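Local coordinates for erythrocyte membrane protein 1 (PDB 6S8T) that probably binds a host cell-surface receptor, here as the ICAM-1-binding DBLbeta domain of a PfEMP1 adhesin from Plasmodium falciparum, at residues A[88-93]-A[158-163]; A[304-309]-A[425-430]. All blocks are in the same frame, centred on the assembly; numbering follows the deposited sequence.

Interaction 1. Residues A[88-93]-A[158-163]; sequences ERFKIG and KRYKKH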
loop_
_atom_site.group_PDB
_atom_site.type_symbol
_atom_site.label_atom_id
_atom_site.label_comp_id
_atom_site.label_asym_id
_atom_site.label_seq_id
_atom_site.Cartn_x
_atom_site.Cartn_y
_atom_site.Cartn_z
ATOM N N GLU A 88 5.334 -10.243 -12.540
ATOM C CA GLU A 88 4.062 -9.542 -12.622
ATOM C C GLU A 88 3.982 -8.332 -11.707
ATOM O O GLU A 88 2.982 -7.608 -11.762
ATOM C CB GLU A 88 2.904 -10.491 -12.285
ATOM C CG GLU A 88 2.731 -11.635 -13.254
ATOM C CD GLU A 88 1.622 -12.575 -12.837
ATOM O OE1 GLU A 88 1.230 -12.538 -11.651
ATOM O OE2 GLU A 88 1.137 -13.344 -13.695
ATOM N N ARG A 89 5.013 -8.074 -10.895
ATOM C CA ARG A 89 4.870 -7.154 -9.768
ATOM C C ARG A 89 4.520 -5.741 -10.218
ATOM O O ARG A 89 3.683 -5.076 -9.598
ATOM C CB ARG A 89 6.148 -7.142 -8.928
ATOM C CG ARG A 89 6.015 -6.347 -7.636
ATOM C CD ARG A 89 7.260 -6.437 -6.766
ATOM N NE ARG A 89 7.040 -5.813 -5.464
ATOM C CZ ARG A 89 7.974 -5.653 -4.529
ATOM N NH1 ARG A 89 7.663 -5.068 -3.379
ATOM N NH2 ARG A 89 9.216 -6.068 -4.741
ATOM N N PHE A 90 5.150 -5.257 -11.287
ATOM C CA PHE A 90 4.890 -3.901 -11.755
ATOM C C PHE A 90 4.530 -3.887 -13.234
ATOM O O PHE A 90 4.817 -2.917 -13.941
ATOM C CB PHE A 90 6.084 -2.987 -11.473
ATOM C CG PHE A 90 6.320 -2.736 -10.006
ATOM C CD1 PHE A 90 5.464 -1.915 -9.285
ATOM C CD2 PHE A 90 7.394 -3.319 -9.350
ATOM C CE1 PHE A 90 5.673 -1.681 -7.936
ATOM C CE2 PHE A 90 7.611 -3.088 -8.004
ATOM C CZ PHE A 90 6.748 -2.268 -7.295
ATOM N N LYS A 91 3.889 -4.949 -13.712
ATOM C CA LYS A 91 3.419 -5.014 -15.088
ATOM C C LYS A 91 2.026 -4.401 -15.184
ATOM O O LYS A 91 1.148 -4.702 -14.369
ATOM C CB LYS A 91 3.401 -6.459 -15.586
ATOM C CG LYS A 91 3.047 -6.592 -17.055
ATOM C CD LYS A 91 3.109 -8.040 -17.517
ATOM C CE LYS A 91 2.701 -8.167 -18.976
ATOM N NZ LYS A 91 2.722 -9.577 -19.438
ATOM N N ILE A 92 1.835 -3.535 -16.181
ATOM C CA ILE A 92 0.542 -2.899 -16.403
ATOM C C ILE A 92 -0.478 -3.953 -16.817
ATOM O O ILE A 92 -0.228 -4.760 -17.722
ATOM C CB ILE A 92 0.668 -1.794 -17.465
ATOM C CG1 ILE A 92 1.464 -0.606 -16.919
ATOM C CG2 ILE A 92 -0.702 -1.343 -17.948
ATOM C CD1 ILE A 92 1.673 0.502 -17.931
ATOM N N GLY A 93 -1.631 -3.955 -16.152
ATOM C CA GLY A 93 -2.707 -4.869 -16.471
ATOM C C GLY A 93 -2.819 -6.077 -15.563
ATOM O O GLY A 93 -3.776 -6.849 -15.712
ATOM N N LYS A 158 14.303 -1.552 -9.561
ATOM C CA LYS A 158 14.770 -2.297 -10.728
ATOM C C LYS A 158 13.620 -2.971 -11.469
ATOM O O LYS A 158 13.580 -2.954 -12.705
ATOM C CB LYS A 158 15.818 -3.329 -10.311
ATOM C CG LYS A 158 17.102 -2.726 -9.749
ATOM C CD LYS A 158 18.118 -3.805 -9.396
ATOM C CE LYS A 158 19.377 -3.209 -8.777
ATOM N NZ LYS A 158 20.041 -2.222 -9.682
ATOM N N ARG A 159 12.677 -3.578 -10.742
ATOM C CA ARG A 159 11.595 -4.294 -11.413
ATOM C C ARG A 159 10.591 -3.344 -12.050
ATOM O O ARG A 159 9.957 -3.700 -13.048
ATOM C CB ARG A 159 10.886 -5.232 -10.439
ATOM C CG ARG A 159 11.660 -6.494 -10.132
ATOM C CD ARG A 159 10.819 -7.481 -9.345
ATOM N NE ARG A 159 11.493 -8.768 -9.207
ATOM C CZ ARG A 159 11.398 -9.759 -10.089
ATOM N NH1 ARG A 159 12.047 -10.897 -9.884
ATOM N NH2 ARG A 159 10.649 -9.614 -11.173
ATOM N N TYR A 160 10.425 -2.143 -11.494
ATOM C CA TYR A 160 9.561 -1.155 -12.133
ATOM C C TYR A 160 10.120 -0.755 -13.492
ATOM O O TYR A 160 9.387 -0.696 -14.487
ATOM C CB TYR A 160 9.403 0.072 -11.234
ATOM C CG TYR A 160 8.241 0.966 -11.607
ATOM C CD1 TYR A 160 8.302 1.803 -12.717
ATOM C CD2 TYR A 160 7.084 0.979 -10.838
ATOM C CE1 TYR A 160 7.236 2.621 -13.052
ATOM C CE2 TYR A 160 6.017 1.791 -11.164
ATOM C CZ TYR A 160 6.097 2.609 -12.269
ATOM O OH TYR A 160 5.028 3.417 -12.585
ATOM N N LYS A 161 11.423 -0.474 -13.551
ATOM C CA LYS A 161 12.045 -0.131 -14.824
ATOM C C LYS A 161 12.051 -1.314 -15.783
ATOM O O LYS A 161 11.914 -1.126 -16.997
ATOM C CB LYS A 161 13.467 0.387 -14.591
ATOM C CG LYS A 161 13.512 1.727 -13.865
ATOM C CD LYS A 161 14.912 2.327 -13.844
ATOM C CE LYS A 161 15.816 1.614 -12.855
ATOM N NZ LYS A 161 17.172 2.235 -12.801
ATOM N N LYS A 162 12.182 -2.536 -15.261
ATOM C CA LYS A 162 12.220 -3.710 -16.126
ATOM C C LYS A 162 10.839 -4.034 -16.683
ATOM O O LYS A 162 10.682 -4.261 -17.887
ATOM C CB LYS A 162 12.780 -4.907 -15.359
ATOM C CG LYS A 162 12.736 -6.210 -16.135
ATOM C CD LYS A 162 13.121 -7.385 -15.252
ATOM C CE LYS A 162 13.084 -8.690 -16.028
ATOM N NZ LYS A 162 11.746 -8.934 -16.636
ATOM N N HIS A 163 9.820 -4.058 -15.819
ATOM C CA HIS A 163 8.488 -4.457 -16.260
ATOM C C HIS A 163 7.848 -3.434 -17.191
ATOM O O HIS A 163 6.893 -3.772 -17.898
ATOM C CB HIS A 163 7.593 -4.717 -15.046
ATOM C CG HIS A 163 7.991 -5.928 -14.262
ATOM N ND1 HIS A 163 7.465 -6.227 -13.024
ATOM C CD2 HIS A 163 8.868 -6.922 -14.547
ATOM C CE1 HIS A 163 8.001 -7.349 -12.578
ATOM N NE2 HIS A 163 8.855 -7.791 -13.484
#
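His163 and Phe90 meet with the same first torsion: in each, CG stands anti to its own carbonyl carbon (chi1 -69° in His163), which directs CG toward the other segment. The contacts then place the imidazole against the 88-93 backbone and the phenyl group against the last turn of helix 137-163. The polar evidence is one bond between backbone and ring, in which Phe90 N donates to His163 ND1 over 3.1 Å. Its N-H...N angle is 156°, and the donor lies almost in the imidazole plane, at the ring edge. This is consistent with ND1 being the unprotonated nitrogen and the ring proton sitting on NE2. His163 CE1 continues along the same backbone and comes 3.5 Å from Arg89 N, while His163 CB rests 3.5 Å from Phe90 O.

Arg159, one turn earlier, places its CB over one face of the imidazole, toward the rim. Its guanidinium is held by salt bridges to Glu155 and Asp84. Arg159 CB also touches the edge of the Phe90 ring, 4.1 Å from CD2.

The apolar half joins Phe90 to Tyr160. Phe90 CD1 is 3.7 Å from Tyr160 CD2, and the ring planes are inclined at 48° with centroids 5.5 Å apart, an oblique aromatic pair. Beyond it, Tyr160 OH bonds Ser177, and Trp304 of helix 293-319 packs on both rings. Arg89 reaches back along the helix to a salt bridge with Asp152.

The arrangement is loop-on-helix packing in the helical Duffy-binding-like fold, with an irregular segment secured to the C-terminal end of a long helix by a histidine and an aromatic pair.

Interaction 2. Residues A[304-309]-A[425-430]; sequences WFCKMQ and GHVDEC
Cys306 and Cys430 supply the covalent part of this contact. Their SG atoms are 2.0 Å apart, and the disulfide torsion of -87° is close in size to the relaxed 90°, with left-handed sign. The CA atoms of the two cysteines are also the nearest pair across the segments, at 4.5 Å. Cys306 starts from a helix and Cys430 from the last position of the type I turn 427-430, so the bridge fixes that turn against helix 293-319.

The ionic part is a salt bridge from Lys307 to Glu429. Lys307 NZ lies 2.8 Å from Glu429 OE1, approaching its syn lone pair, and makes a weak second bond to Glu429 OE2 at 3.2 Å. The lysine chain is extended until chi4 (-64°), whose bend turns NZ to the carboxylate. Its aliphatic part takes part as well, with Lys307 CG 3.2 Å from Glu429 OE1; Lys307 CD lies over one face of Trp304. The glutamate is poorly ordered, so the details of this bridge are less certain than those of the disulfide.

Apolar and sulfur contacts fill in around the bond. Val427 CB packs 3.8 Å from Cys306 SG, and Phe305 CE2 lies 4.1 Å from Cys430 SG, with the sulfur oblique to the ring. Gln309 OE1 approaches Cys430 CA at 3.7 Å, while its amide group bonds Thr431 N and Tyr347 OH, extending the junction toward helix 335-372.

A covalent bond with a neighbouring ion pair implies that the turn's attachment should persist under the oxidising conditions outside the cell, with the charge pair probably adding to it.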
loop_
_atom_site.group_PDB
_atom_site.type_symbol
_atom_site.label_atom_id
_atom_site.label_comp_id
_atom_site.label_asym_id
_atom_site.label_seq_id
_atom_site.Cartn_x
_atom_site.Cartn_y
_atom_site.Cartn_z
ATOM N N TRP A 304 -3.151 2.157 -10.699
ATOM C CA TRP A 304 -2.884 1.063 -11.625
ATOM C C TRP A 304 -4.069 0.752 -12.532
ATOM O O TRP A 304 -3.866 0.192 -13.615
ATOM C CB TRP A 304 -2.446 -0.187 -10.857
ATOM C CG TRP A 304 -1.032 -0.059 -10.380
ATOM C CD1 TRP A 304 -0.614 0.374 -9.153
ATOM C CD2 TRP A 304 0.158 -0.312 -11.142
ATOM N NE1 TRP A 304 0.760 0.388 -9.098
ATOM C CE2 TRP A 304 1.258 -0.032 -10.305
ATOM C CE3 TRP A 304 0.399 -0.764 -12.444
ATOM C CZ2 TRP A 304 2.576 -0.187 -10.727
ATOM C CZ3 TRP A 304 1.710 -0.916 -12.865
ATOM C CH2 TRP A 304 2.782 -0.629 -12.009
ATOM N N PHE A 305 -5.293 1.108 -12.127
ATOM C CA PHE A 305 -6.414 1.041 -13.059
ATOM C C PHE A 305 -6.249 2.051 -14.184
ATOM O O PHE A 305 -6.570 1.758 -15.342
ATOM C CB PHE A 305 -7.741 1.289 -12.341
ATOM C CG PHE A 305 -8.865 1.649 -13.277
ATOM C CD1 PHE A 305 -9.521 0.664 -13.999
ATOM C CD2 PHE A 305 -9.247 2.972 -13.458
ATOM C CE1 PHE A 305 -10.547 0.986 -14.873
ATOM C CE2 PHE A 305 -10.272 3.301 -14.333
ATOM C CZ PHE A 305 -10.922 2.305 -15.042
ATOM N N CYS A 306 -5.769 3.256 -13.857
ATOM C CA CYS A 306 -5.595 4.277 -14.883
ATOM C C CYS A 306 -4.465 3.927 -15.844
ATOM O O CYS A 306 -4.535 4.277 -17.026
ATOM C CB CYS A 306 -5.358 5.643 -14.236
ATOM S SG CYS A 306 -6.874 6.431 -13.589
ATOM N N LYS A 307 -3.422 3.242 -15.364
ATOM C CA LYS A 307 -2.365 2.792 -16.268
ATOM C C LYS A 307 -2.885 1.746 -17.245
ATOM O O LYS A 307 -2.558 1.787 -18.436
ATOM C CB LYS A 307 -1.185 2.232 -15.471
ATOM C CG LYS A 307 -0.384 3.270 -14.711
ATOM C CD LYS A 307 0.782 2.626 -13.970
ATOM C CE LYS A 307 1.753 3.672 -13.449
ATOM N NZ LYS A 307 2.396 4.427 -14.567
ATOM N N MET A 308 -3.691 0.798 -16.759
ATOM C CA MET A 308 -4.303 -0.188 -17.644
ATOM C C MET A 308 -5.275 0.475 -18.611
ATOM O O MET A 308 -5.270 0.174 -19.812
ATOM C CB MET A 308 -5.012 -1.263 -16.813
ATOM C CG MET A 308 -5.752 -2.332 -17.617
ATOM S SD MET A 308 -7.440 -1.883 -18.090
ATOM C CE MET A 308 -8.118 -1.400 -16.504
ATOM N N GLN A 309 -6.122 1.378 -18.103
ATOM C CA GLN A 309 -7.110 2.038 -18.949
ATOM C C GLN A 309 -6.440 2.856 -20.044
ATOM O O GLN A 309 -6.868 2.828 -21.203
ATOM C CB GLN A 309 -8.020 2.927 -18.096
ATOM C CG GLN A 309 -9.225 3.518 -18.832
ATOM C CD GLN A 309 -8.910 4.818 -19.559
ATOM O OE1 GLN A 309 -7.991 5.547 -19.187
ATOM N NE2 GLN A 309 -9.674 5.108 -20.604
ATOM N N GLY A 425 -5.714 11.123 -4.654
ATOM C CA GLY A 425 -5.171 10.152 -5.576
ATOM C C GLY A 425 -4.357 10.777 -6.694
ATOM O O GLY A 425 -4.231 11.993 -6.823
ATOM N N HIS A 426 -3.796 9.899 -7.524
ATOM C CA HIS A 426 -2.955 10.287 -8.656
ATOM C C HIS A 426 -3.532 9.597 -9.887
ATOM O O HIS A 426 -3.123 8.490 -10.243
ATOM C CB HIS A 426 -1.501 9.915 -8.410
ATOM C CG HIS A 426 -0.913 10.558 -7.193
ATOM N ND1 HIS A 426 -1.211 10.140 -5.913
ATOM C CD2 HIS A 426 -0.051 11.593 -7.060
ATOM C CE1 HIS A 426 -0.554 10.887 -5.044
ATOM N NE2 HIS A 426 0.159 11.776 -5.713
ATOM N N VAL A 427 -4.494 10.256 -10.531
ATOM C CA VAL A 427 -5.214 9.663 -11.650
ATOM C C VAL A 427 -5.013 10.507 -12.901
ATOM O O VAL A 427 -5.893 10.577 -13.767
ATOM C CB VAL A 427 -6.709 9.504 -11.319
ATOM C CG1 VAL A 427 -6.901 8.437 -10.248
ATOM C CG2 VAL A 427 -7.294 10.831 -10.860
ATOM N N ASP A 428 -3.847 11.150 -13.010
ATOM C CA ASP A 428 -3.552 11.945 -14.195
ATOM C C ASP A 428 -3.321 11.083 -15.431
ATOM O O ASP A 428 -3.371 11.605 -16.548
ATOM C CB ASP A 428 -2.330 12.835 -13.955
ATOM C CG ASP A 428 -2.567 13.876 -12.878
ATOM O OD1 ASP A 428 -3.743 14.183 -12.589
ATOM O OD2 ASP A 428 -1.574 14.394 -12.323
ATOM N N GLU A 429 -3.074 9.784 -15.260
ATOM C CA GLU A 429 -2.802 8.917 -16.400
ATOM C C GLU A 429 -4.066 8.367 -17.046
ATOM O O GLU A 429 -3.996 7.860 -18.170
ATOM C CB GLU A 429 -1.888 7.761 -15.980
ATOM C CG GLU A 429 -0.584 8.226 -15.348
ATOM C CD GLU A 429 0.323 7.080 -14.950
ATOM O OE1 GLU A 429 0.555 6.184 -15.790
ATOM O OE2 GLU A 429 0.802 7.076 -13.794
ATOM N N CYS A 430 -5.210 8.450 -16.371
ATOM C CA CYS A 430 -6.481 8.145 -17.017
ATOM C C CYS A 430 -6.727 9.130 -18.154
ATOM O O CYS A 430 -6.604 10.345 -17.974
ATOM C CB CYS A 430 -7.622 8.203 -15.998
ATOM S SG CYS A 430 -8.072 6.616 -15.227
#

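Followed from the N terminus, the chain passes helix 16-32 and reaches 88-93, and interaction 1 closes a loop of 64 residues, about half of it helix, when helix 137-163 ends. Interaction 2 opens later, on helix 293-319, and closes a 115-residue loop that includes helix 335-372 and returns after helix 417-424. The two loops therefore follow in series, neither nested nor crossing. In space they adjoin, with centres about 15 Å apart: Tyr160 OH lies 3.4 Å from Lys307 CE, and Ile92 CG2 3.7 Å from Lys307 O. Helix 293-319 is thus the common element, touched by the early loop and helix 137-163 and disulfide-linked to the late segment 425-430.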